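Local coordinates for protein Non-structural maintenance of chromosomes element 1 homolog (Xenopus laevis, PDB 7DG2) that probably acts with a MAGE protein as a RING-type E3 ubiquitin ligase within the SMC5-SMC6 complex, which serves DNA repair and recombination, at residues 193-198 / 204-209; 172-177 / 181-186; 107-110 / 116-119; 150-153 / 158-161. One frame throughout, in Å; residues are numbered along the deposited sequence.

In the fold
Along the chain the order is contact 3, contact 4, contact 2, contact 1, each closing before the next opens. Contacts 3 and 4, with centres about 9 Å apart, share a three-stranded antiparallel sheet in which strand 158-161 runs between 117-118 and 152-155, the sheet of a winged-helix domain. Helix 163-176 follows directly and carries the first half of contact 2, whose second half enters the RING-like domain. Contact 1 lies wholly in that domain, its centre about 14 Å from that of contact 2, and the two share one zinc ion. Contact 2 packs on helix 96-111 and Q193 touches F116 of contact 3, so the RING-like part lies close to the winged helix.

Contact 1 (193-198 / 204-209); sequences QSQLCE and LHLQCA. With ZN (zinc ion), chain G; ZN (zinc ion), chain H.
Q195 and L204 form an antiparallel hydrogen-bonded pair, their CA atoms 5.3 Å apart, in a two-stranded ladder of the RING-like domain. Q195 N donates to L204 O at 2.8 Å, and L204 N returns a bond to Q195 O at 2.9 Å. The ladder lies between the two zinc sites of a RING cross-brace, in which the first and third ligand pairs hold one ion and the second and fourth the other. C197, just beyond the first strand, binds the second zinc with C200, C221 and C224. After L204 the chain turns into helix 206-212, with H205 at its N-cap. H205 ND1 reaches the first zinc at 2.1 Å, and C208 SG from the first helical turn joins it, C184 and C187 completing the tetrahedron. The opposite ring nitrogen, NE2, is held by V190 O, a second-shell bond that fixes the rotation of the imidazole.

L206 folds back over the strand: its CD1 lies 3.5 Å from S194 C and also meets Q195 CG, the two side chains crossing at about a right angle. Q195 has CG beside its own backbone N (chi1 -68°) and is extended beyond, which carries its amide past L206 to the helix. There OE1 sits 3.6 Å from A209 CB and accepts a hydrogen bond from W228 NE1. One water joins the segments at the helix start: it donates to Q193 O at 2.8 Å, accepts from L206 N at 2.9 Å, and its oxygen lies in the plane of the H205 ring, at the edge.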
loop_
_atom_site.group_PDB
_atom_site.type_symbol
_atom_site.label_atom_id
_atom_site.label_comp_id
_atom_site.label_asym_id
_atom_site.label_seq_id
_atom_site.Cartn_x
_atom_site.Cartn_y
_atom_site.Cartn_z
ATOM N N GLN A 193 17.290 18.536 6.131
ATOM C CA GLN A 193 17.282 19.994 6.163
ATOM C C GLN A 193 17.889 20.459 7.481
ATOM O O GLN A 193 17.644 19.865 8.532
ATOM C CB GLN A 193 15.863 20.541 6.009
ATOM C CG GLN A 193 15.212 20.144 4.694
ATOM C CD GLN A 193 13.842 20.753 4.520
ATOM O OE1 GLN A 193 12.832 20.040 4.495
ATOM N NE2 GLN A 193 13.795 22.072 4.387
ATOM N N SER A 194 18.699 21.513 7.417
ATOM C CA SER A 194 19.468 21.913 8.586
ATOM C C SER A 194 19.926 23.349 8.414
ATOM O O SER A 194 19.842 23.927 7.330
ATOM C CB SER A 194 20.687 21.005 8.793
ATOM O OG SER A 194 21.634 21.240 7.767
ATOM N N GLN A 195 20.417 23.917 9.511
ATOM C CA GLN A 195 21.259 25.104 9.470
ATOM C C GLN A 195 22.700 24.673 9.705
ATOM O O GLN A 195 22.981 23.937 10.655
ATOM C CB GLN A 195 20.834 26.120 10.526
ATOM C CG GLN A 195 19.487 26.748 10.273
ATOM C CD GLN A 195 19.233 27.921 11.192
ATOM O OE1 GLN A 195 19.897 28.070 12.220
ATOM N NE2 GLN A 195 18.282 28.775 10.821
ATOM N N LEU A 196 23.603 25.122 8.844
ATOM C CA LEU A 196 25.007 24.746 8.922
ATOM C C LEU A 196 25.833 25.909 9.454
ATOM O O LEU A 196 25.598 27.065 9.090
ATOM C CB LEU A 196 25.545 24.334 7.555
ATOM C CG LEU A 196 24.880 23.134 6.885
ATOM C CD1 LEU A 196 25.245 23.111 5.413
ATOM C CD2 LEU A 196 25.320 21.853 7.592
ATOM N N CYS A 197 26.805 25.601 10.310
ATOM C CA CYS A 197 27.831 26.594 10.599
ATOM C C CYS A 197 28.611 26.873 9.328
ATOM O O CYS A 197 29.085 25.951 8.661
ATOM C CB CYS A 197 28.770 26.112 11.703
ATOM S SG CYS A 197 30.071 27.333 12.053
ATOM N N GLU A 198 28.723 28.147 8.964
ATOM C CA GLU A 198 29.429 28.448 7.730
ATOM C C GLU A 198 30.934 28.463 7.923
ATOM O O GLU A 198 31.669 28.513 6.930
ATOM C CB GLU A 198 28.929 29.771 7.156
ATOM C CG GLU A 198 27.418 29.751 6.951
ATOM C CD GLU A 198 26.915 30.885 6.085
ATOM O OE1 GLU A 198 26.208 30.603 5.092
ATOM O OE2 GLU A 198 27.220 32.053 6.401
ATOM N N LEU A 204 22.659 21.761 12.495
ATOM C CA LEU A 204 21.590 21.655 13.478
ATOM C C LEU A 204 20.262 21.557 12.743
ATOM O O LEU A 204 20.064 22.243 11.739
ATOM C CB LEU A 204 21.554 22.864 14.423
ATOM C CG LEU A 204 22.653 22.978 15.479
ATOM C CD1 LEU A 204 22.261 24.017 16.531
ATOM C CD2 LEU A 204 22.897 21.628 16.116
ATOM N N HIS A 205 19.355 20.710 13.234
ATOM C CA HIS A 205 17.973 20.783 12.770
ATOM C C HIS A 205 17.431 22.186 13.002
ATOM O O HIS A 205 17.817 22.869 13.954
ATOM C CB HIS A 205 17.076 19.791 13.508
ATOM C CG HIS A 205 17.295 18.359 13.139
ATOM N ND1 HIS A 205 17.800 17.435 14.029
ATOM C CD2 HIS A 205 17.048 17.684 11.990
ATOM C CE1 HIS A 205 17.867 16.253 13.440
ATOM N NE2 HIS A 205 17.419 16.378 12.201
ATOM N N LEU A 206 16.514 22.612 12.131
ATOM C CA LEU A 206 15.929 23.940 12.291
ATOM C C LEU A 206 15.208 24.067 13.624
ATOM O O LEU A 206 15.319 25.096 14.303
ATOM C CB LEU A 206 14.988 24.256 11.127
ATOM C CG LEU A 206 15.592 25.204 10.086
ATOM C CD1 LEU A 206 16.697 24.507 9.297
ATOM C CD2 LEU A 206 14.525 25.771 9.151
ATOM N N GLN A 207 14.477 23.023 14.031
ATOM C CA GLN A 207 13.836 23.048 15.341
ATOM C C GLN A 207 14.859 23.016 16.466
ATOM O O GLN A 207 14.648 23.634 17.516
ATOM C CB GLN A 207 12.862 21.878 15.487
ATOM C CG GLN A 207 11.400 22.251 15.274
ATOM C CD GLN A 207 10.913 21.926 13.874
ATOM O OE1 GLN A 207 11.107 20.807 13.377
ATOM N NE2 GLN A 207 10.280 22.903 13.224
ATOM N N CYS A 208 15.971 22.306 16.273
ATOM C CA CYS A 208 16.976 22.246 17.325
ATOM C C CYS A 208 17.744 23.556 17.443
ATOM O O CYS A 208 18.169 23.923 18.543
ATOM C CB CYS A 208 17.923 21.075 17.076
ATOM S SG CYS A 208 17.111 19.465 17.184
ATOM N N ALA A 209 17.933 24.272 16.333
ATOM C CA ALA A 209 18.554 25.592 16.413
ATOM C C ALA A 209 17.667 26.565 17.181
ATOM O O ALA A 209 18.163 27.357 17.991
ATOM C CB ALA A 209 18.849 26.128 15.014
HETATM ZN ZN ZN G . 18.447 17.916 16.002
HETATM ZN ZN ZN H . 31.108 26.097 13.797
HETATM O O HOH W 1 15.541 20.810 10.047
#

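Contact 2 (172-177 / 181-186); sequences YIRNTY and AKICNV. With ZN (zinc ion), chain G.
Y177, where the chain leaves helix 163-176, accepts on its backbone O a hydrogen bond from A181 N at 2.8 Å, the donor lying nearly in line with the C=O bond of Y177 though the N-H···O angle is 157°; the bond closes the short loop into 181-186. The methyl group of A181 points back at the helix end. Its CB lies 3.4 Å from Y177 O and 3.8 Å from I173 CG2, the branch of the isoleucine that stands anti to the backbone N. I173 also packs on V190 and on I110 of helix 96-111, while the Y177 ring lies against M106, E107 and I110 of the same helix.

Next to I173, R174 crosses I183 at about a right angle, with R174 CG 3.7 Å from I183 CD1. The aliphatic part of the arginine does the touching. A bend at chi3 (-103°) turns the guanidinium off this line, where NH1 is hydrogen-bonded to R188 O and NH2 makes a salt bridge with E170. V190 lies against both R174 and I183.

Helix 163-176 follows the winged-helix sheet in the chain, and here it meets the start of the RING-like domain. The K182 backbone is hydrogen-bonded to A191 in a short, weakly formed antiparallel ladder, and K182 NZ reaches back to S112 O. At C184 the first zinc site begins: SG binds the zinc at 2.3 Å. V186 N donates to C184 SG at 3.5 Å, the amide-to-thiolate bond of a zinc knuckle, which would stabilise charge on the sulfur.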
loop_
_atom_site.group_PDB
_atom_site.type_symbol
_atom_site.label_atom_id
_atom_site.label_comp_id
_atom_site.label_asym_id
_atom_site.label_seq_id
_atom_site.Cartn_x
_atom_site.Cartn_y
_atom_site.Cartn_z
ATOM N N TYR A 172 20.182 3.224 8.444
ATOM C CA TYR A 172 20.811 2.920 7.168
ATOM C C TYR A 172 21.648 4.099 6.676
ATOM O O TYR A 172 22.798 3.933 6.253
ATOM C CB TYR A 172 19.735 2.549 6.153
ATOM C CG TYR A 172 20.247 2.328 4.769
ATOM C CD1 TYR A 172 20.707 1.081 4.366
ATOM C CD2 TYR A 172 20.280 3.370 3.856
ATOM C CE1 TYR A 172 21.179 0.883 3.087
ATOM C CE2 TYR A 172 20.751 3.184 2.584
ATOM C CZ TYR A 172 21.196 1.939 2.202
ATOM O OH TYR A 172 21.661 1.771 0.925
ATOM N N ILE A 173 21.082 5.303 6.731
ATOM C CA ILE A 173 21.804 6.500 6.293
ATOM C C ILE A 173 23.028 6.742 7.167
ATOM O O ILE A 173 24.115 7.059 6.664
ATOM C CB ILE A 173 20.856 7.716 6.304
ATOM C CG1 ILE A 173 19.819 7.600 5.184
ATOM C CG2 ILE A 173 21.654 9.045 6.200
ATOM C CD1 ILE A 173 18.643 8.574 5.323
ATOM N N ARG A 174 22.866 6.622 8.489
ATOM C CA ARG A 174 23.978 6.869 9.409
ATOM C C ARG A 174 25.175 5.986 9.090
ATOM O O ARG A 174 26.328 6.420 9.209
ATOM C CB ARG A 174 23.529 6.632 10.853
ATOM C CG ARG A 174 23.173 7.867 11.636
ATOM C CD ARG A 174 23.236 7.567 13.131
ATOM N NE ARG A 174 21.911 7.397 13.725
ATOM C CZ ARG A 174 21.386 8.236 14.613
ATOM N NH1 ARG A 174 22.081 9.296 15.012
ATOM N NH2 ARG A 174 20.176 8.019 15.110
ATOM N N ASN A 175 24.921 4.743 8.681
ATOM C CA ASN A 175 25.985 3.775 8.443
ATOM C C ASN A 175 26.473 3.775 7.002
ATOM O O ASN A 175 27.684 3.716 6.764
ATOM C CB ASN A 175 25.503 2.376 8.844
ATOM C CG ASN A 175 25.142 2.292 10.316
ATOM O OD1 ASN A 175 25.801 2.901 11.165
ATOM N ND2 ASN A 175 24.083 1.550 10.629
ATOM N N THR A 176 25.557 3.848 6.035
ATOM C CA THR A 176 25.949 3.817 4.630
ATOM C C THR A 176 26.615 5.117 4.198
ATOM O O THR A 176 27.463 5.108 3.297
ATOM C CB THR A 176 24.722 3.540 3.762
ATOM O OG1 THR A 176 24.185 2.260 4.107
ATOM C CG2 THR A 176 25.065 3.563 2.280
ATOM N N TYR A 177 26.244 6.236 4.811
ATOM C CA TYR A 177 26.763 7.544 4.428
ATOM C C TYR A 177 27.458 8.225 5.599
ATOM O O TYR A 177 27.380 9.440 5.756
ATOM C CB TYR A 177 25.646 8.439 3.894
ATOM C CG TYR A 177 24.916 7.897 2.680
ATOM C CD1 TYR A 177 25.407 8.110 1.397
ATOM C CD2 TYR A 177 23.726 7.197 2.817
ATOM C CE1 TYR A 177 24.741 7.632 0.285
ATOM C CE2 TYR A 177 23.050 6.711 1.711
ATOM C CZ TYR A 177 23.562 6.931 0.447
ATOM O OH TYR A 177 22.888 6.452 -0.654
ATOM N N ALA A 181 26.730 12.125 5.912
ATOM C CA ALA A 181 25.415 12.452 6.445
ATOM C C ALA A 181 25.537 13.478 7.565
ATOM O O ALA A 181 26.443 13.405 8.397
ATOM C CB ALA A 181 24.715 11.195 6.965
ATOM N N LYS A 182 24.620 14.438 7.577
ATOM C CA LYS A 182 24.585 15.443 8.633
ATOM C C LYS A 182 24.012 14.824 9.901
ATOM O O LYS A 182 22.894 14.292 9.884
ATOM C CB LYS A 182 23.744 16.641 8.201
ATOM C CG LYS A 182 24.291 17.406 6.991
ATOM C CD LYS A 182 23.285 18.436 6.496
ATOM C CE LYS A 182 23.726 19.063 5.177
ATOM N NZ LYS A 182 23.923 18.068 4.073
ATOM N N ILE A 183 24.764 14.899 10.998
ATOM C CA ILE A 183 24.304 14.457 12.313
ATOM C C ILE A 183 24.129 15.697 13.179
ATOM O O ILE A 183 25.112 16.384 13.482
ATOM C CB ILE A 183 25.292 13.474 12.960
ATOM C CG1 ILE A 183 25.525 12.276 12.045
ATOM C CG2 ILE A 183 24.783 13.015 14.319
ATOM C CD1 ILE A 183 24.284 11.435 11.810
ATOM N N CYS A 184 22.886 15.986 13.570
ATOM C CA CYS A 184 22.584 17.207 14.317
ATOM C C CYS A 184 23.425 17.290 15.584
ATOM O O CYS A 184 23.495 16.337 16.363
ATOM C CB CYS A 184 21.097 17.256 14.678
ATOM S SG CYS A 184 20.625 18.702 15.677
ATOM N N ASN A 185 24.076 18.437 15.790
ATOM C CA ASN A 185 24.976 18.550 16.929
ATOM C C ASN A 185 24.224 18.549 18.254
ATOM O O ASN A 185 24.820 18.219 19.286
ATOM C CB ASN A 185 25.838 19.810 16.798
ATOM C CG ASN A 185 27.020 19.813 17.753
ATOM O OD1 ASN A 185 27.982 19.064 17.570
ATOM N ND2 ASN A 185 26.957 20.666 18.770
ATOM N N VAL A 186 22.932 18.862 18.239
ATOM C CA VAL A 186 22.133 18.935 19.463
ATOM C C VAL A 186 21.468 17.600 19.783
ATOM O O VAL A 186 21.598 17.081 20.895
ATOM C CB VAL A 186 21.095 20.071 19.345
ATOM C CG1 VAL A 186 19.999 19.917 20.390
ATOM C CG2 VAL A 186 21.774 21.415 19.493
HETATM ZN ZN ZN G . 18.447 17.916 16.002
#

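Contact 3 (107-110 / 116-119); sequences ELII and FATS
The first helix and first strand of a winged-helix domain meet here, I109 near the end of helix 96-111 facing A117 of strand 117-118. This order of helix, strand, two helices and a hairpin is that of the winged helix, in keeping with the helix-turn-helix relationship of the Nse1 family. The backbones come closest at I109 and F116, with CA atoms 5.2 Å apart.

The contact is apolar. A117 points its CB at the helix, while F116 and T118, its neighbours on the strand, turn theirs away. I109 does most of the touching through CG1, which stands beside the backbone N and anti to the carbonyl carbon (chi1 -77°). From there CG1 lies 3.9 Å from A117 CB and equally near A117 N, so it covers the start of the strand backbone as well as the methyl group. F116 C is a little farther, at 4.3 Å from I109 CG1. L108 comes in beside it with CG anti to its backbone N (chi1 -175°), which extends the branch toward the strand and leaves CD2 4.4 Å from A117 CB, a looser touch at the margin.

T118 is the N-cap of helix 119-128, its hydroxyl taking a backbone N of the first turn, and L108 rests on S121 and L125 of that helix. Within the sheet, the A117 backbone is hydrogen-bonded to Y159 of strand 158-161. I109 reaches on to L161 of this same strand and to I192, while the F116 side chain packs against E158 and T160.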
loop_
_atom_site.group_PDB
_atom_site.type_symbol
_atom_site.label_atom_id
_atom_site.label_comp_id
_atom_site.label_asym_id
_atom_site.label_seq_id
_atom_site.Cartn_x
_atom_site.Cartn_y
_atom_site.Cartn_z
ATOM N N GLU A 107 21.350 10.165 -2.086
ATOM C CA GLU A 107 22.721 10.578 -1.805
ATOM C C GLU A 107 22.916 12.061 -2.081
ATOM O O GLU A 107 23.521 12.772 -1.273
ATOM C CB GLU A 107 23.699 9.739 -2.629
ATOM C CG GLU A 107 25.144 10.224 -2.550
ATOM C CD GLU A 107 26.087 9.436 -3.448
ATOM O OE1 GLU A 107 27.316 9.588 -3.288
ATOM O OE2 GLU A 107 25.601 8.666 -4.306
ATOM N N LEU A 108 22.397 12.552 -3.206
ATOM C CA LEU A 108 22.517 13.981 -3.498
ATOM C C LEU A 108 21.766 14.823 -2.468
ATOM O O LEU A 108 22.245 15.886 -2.053
ATOM C CB LEU A 108 22.014 14.262 -4.919
ATOM C CG LEU A 108 22.163 15.682 -5.450
ATOM C CD1 LEU A 108 23.566 16.152 -5.169
ATOM C CD2 LEU A 108 21.888 15.669 -6.953
ATOM N N ILE A 109 20.584 14.365 -2.044
ATOM C CA ILE A 109 19.833 15.071 -1.005
ATOM C C ILE A 109 20.639 15.131 0.288
ATOM O O ILE A 109 20.705 16.173 0.950
ATOM C CB ILE A 109 18.469 14.390 -0.803
ATOM C CG1 ILE A 109 17.523 14.788 -1.940
ATOM C CG2 ILE A 109 17.908 14.693 0.575
ATOM C CD1 ILE A 109 16.347 13.809 -2.150
ATOM N N ILE A 110 21.294 14.031 0.644
ATOM C CA ILE A 110 22.087 13.977 1.872
ATOM C C ILE A 110 23.289 14.912 1.776
ATOM O O ILE A 110 23.648 15.592 2.746
ATOM C CB ILE A 110 22.518 12.524 2.144
ATOM C CG1 ILE A 110 21.309 11.678 2.531
ATOM C CG2 ILE A 110 23.591 12.464 3.225
ATOM C CD1 ILE A 110 21.597 10.189 2.517
ATOM N N PHE A 116 17.551 19.466 -0.650
ATOM C CA PHE A 116 16.697 19.205 -1.803
ATOM C C PHE A 116 17.540 18.906 -3.041
ATOM O O PHE A 116 18.650 19.427 -3.191
ATOM C CB PHE A 116 15.774 20.387 -2.085
ATOM C CG PHE A 116 14.642 20.522 -1.097
ATOM C CD1 PHE A 116 14.858 21.088 0.150
ATOM C CD2 PHE A 116 13.363 20.091 -1.427
ATOM C CE1 PHE A 116 13.812 21.218 1.067
ATOM C CE2 PHE A 116 12.309 20.215 -0.508
ATOM C CZ PHE A 116 12.541 20.776 0.726
ATOM N N ALA A 117 17.004 18.058 -3.924
ATOM C CA ALA A 117 17.557 17.846 -5.260
ATOM C C ALA A 117 16.609 18.449 -6.291
ATOM O O ALA A 117 15.390 18.410 -6.115
ATOM C CB ALA A 117 17.764 16.354 -5.545
ATOM N N THR A 118 17.158 19.050 -7.345
ATOM C CA THR A 118 16.315 19.646 -8.374
ATOM C C THR A 118 15.978 18.618 -9.448
ATOM O O THR A 118 16.642 17.596 -9.579
ATOM C CB THR A 118 17.023 20.817 -9.042
ATOM O OG1 THR A 118 18.218 20.307 -9.649
ATOM C CG2 THR A 118 17.409 21.873 -8.021
ATOM N N SER A 119 14.950 18.918 -10.243
ATOM C CA SER A 119 14.605 18.037 -11.361
ATOM C C SER A 119 15.786 17.811 -12.302
ATOM O O SER A 119 16.048 16.676 -12.721
ATOM C CB SER A 119 13.419 18.600 -12.144
ATOM O OG SER A 119 12.231 18.530 -11.371
#

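Contact 4 (150-153 / 158-161); sequences KWLI and EYTL
L152 carries CG beside its backbone N (chi1 -63°) and CD1 anti to CA, which together bring its two methyl groups to different partners: CD1 lies 4.2 Å from Y159 CD2, and CD2 4.0 Å from L161 CD2. The leucine crosses the tyrosine at about a right angle. On the opposite face T160 has OG1 anti to its N (chi1 -169°), so that CG2 takes the site between N and the carbonyl carbon and lies 3.9 Å from I153 CB. These two side chains run alongside each other, and T160 OG1 is hydrogen-bonded to G115 O.

The backbones form the two arms of a beta hairpin, the wing of the winged helix. I153 and T160 are a hydrogen-bonded antiparallel pair: I153 N donates to T160 O at 2.8 Å, almost straight at 171°, and T160 N to I153 O at 2.9 Å. L152 and L161 form the adjoining non-hydrogen-bonded pair. Y159 CA adds a CH···O contact of 3.2 Å to I153 O.

K150, with positive phi just after helix 136-148, closes a Schellman motif, and W151 makes a cation-pi contact with R164 and packs on F70 of the Nse4 chain. L143 of helix 136-148 meets L152 and Y159, whereas L161 packs on I166 and I173 of helix 163-176, and F102 of helix 96-111 touches L152. Strand 117-118 flanks 158-161 on its other edge.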
loop_
_atom_site.group_PDB
_atom_site.type_symbol
_atom_site.label_atom_id
_atom_site.label_comp_id
_atom_site.label_asym_id
_atom_site.label_seq_id
_atom_site.Cartn_x
_atom_site.Cartn_y
_atom_site.Cartn_z
ATOM N N LYS A 150 5.061 8.481 -0.600
ATOM C CA LYS A 150 5.652 9.149 0.561
ATOM C C LYS A 150 7.075 8.664 0.845
ATOM O O LYS A 150 7.478 8.507 1.997
ATOM C CB LYS A 150 4.753 8.994 1.795
ATOM C CG LYS A 150 3.442 9.726 1.626
ATOM C CD LYS A 150 2.501 9.410 2.773
ATOM C CE LYS A 150 1.446 10.490 2.929
ATOM N NZ LYS A 150 1.057 11.088 1.628
ATOM N N TRP A 151 7.864 8.452 -0.213
ATOM C CA TRP A 151 9.309 8.315 -0.051
ATOM C C TRP A 151 10.016 9.639 -0.283
ATOM O O TRP A 151 11.000 9.940 0.395
ATOM C CB TRP A 151 9.889 7.257 -1.008
ATOM C CG TRP A 151 9.296 5.912 -0.732
ATOM C CD1 TRP A 151 8.528 5.156 -1.583
ATOM C CD2 TRP A 151 9.361 5.196 0.505
ATOM N NE1 TRP A 151 8.125 3.997 -0.945
ATOM C CE2 TRP A 151 8.622 4.001 0.336
ATOM C CE3 TRP A 151 9.971 5.445 1.739
ATOM C CZ2 TRP A 151 8.481 3.052 1.362
ATOM C CZ3 TRP A 151 9.823 4.500 2.766
ATOM C CH2 TRP A 151 9.090 3.316 2.563
ATOM N N LEU A 152 9.492 10.449 -1.184
ATOM C CA LEU A 152 10.001 11.792 -1.416
ATOM C C LEU A 152 8.888 12.795 -1.155
ATOM O O LEU A 152 7.700 12.471 -1.212
ATOM C CB LEU A 152 10.517 11.957 -2.855
ATOM C CG LEU A 152 11.702 11.099 -3.295
ATOM C CD1 LEU A 152 12.063 11.393 -4.745
ATOM C CD2 LEU A 152 12.893 11.314 -2.375
ATOM N N ILE A 153 9.297 14.022 -0.849
ATOM C CA ILE A 153 8.420 15.182 -0.772
ATOM C C ILE A 153 8.833 16.092 -1.912
ATOM O O ILE A 153 10.030 16.344 -2.081
ATOM C CB ILE A 153 8.584 15.928 0.563
ATOM C CG1 ILE A 153 7.795 15.264 1.673
ATOM C CG2 ILE A 153 8.186 17.396 0.416
ATOM C CD1 ILE A 153 7.989 15.991 2.960
ATOM N N GLU A 158 11.492 20.411 -6.862
ATOM C CA GLU A 158 12.596 20.045 -5.985
ATOM C C GLU A 158 12.103 18.991 -5.006
ATOM O O GLU A 158 10.927 18.978 -4.635
ATOM C CB GLU A 158 13.161 21.261 -5.239
ATOM C CG GLU A 158 13.556 22.367 -6.203
ATOM C CD GLU A 158 14.406 23.456 -5.573
ATOM O OE1 GLU A 158 15.169 23.158 -4.629
ATOM O OE2 GLU A 158 14.310 24.612 -6.034
ATOM N N TYR A 159 13.004 18.098 -4.618
ATOM C CA TYR A 159 12.637 16.904 -3.868
ATOM C C TYR A 159 13.520 16.746 -2.645
ATOM O O TYR A 159 14.739 16.897 -2.727
ATOM C CB TYR A 159 12.772 15.654 -4.745
ATOM C CG TYR A 159 11.856 15.696 -5.937
ATOM C CD1 TYR A 159 12.251 16.322 -7.122
ATOM C CD2 TYR A 159 10.580 15.145 -5.873
ATOM C CE1 TYR A 159 11.409 16.388 -8.196
ATOM C CE2 TYR A 159 9.727 15.202 -6.963
ATOM C CZ TYR A 159 10.153 15.827 -8.118
ATOM O OH TYR A 159 9.336 15.900 -9.218
ATOM N N THR A 160 12.902 16.402 -1.516
ATOM C CA THR A 160 13.651 15.976 -0.347
ATOM C C THR A 160 13.076 14.639 0.122
ATOM O O THR A 160 12.078 14.145 -0.413
ATOM C CB THR A 160 13.613 17.044 0.768
ATOM O OG1 THR A 160 14.554 16.706 1.802
ATOM C CG2 THR A 160 12.212 17.148 1.358
ATOM N N LEU A 161 13.735 14.032 1.099
ATOM C CA LEU A 161 13.233 12.786 1.664
ATOM C C LEU A 161 11.981 13.061 2.484
ATOM O O LEU A 161 11.923 14.035 3.239
ATOM C CB LEU A 161 14.287 12.134 2.558
ATOM C CG LEU A 161 15.614 11.743 1.933
ATOM C CD1 LEU A 161 16.439 10.996 2.959
ATOM C CD2 LEU A 161 15.387 10.894 0.695
#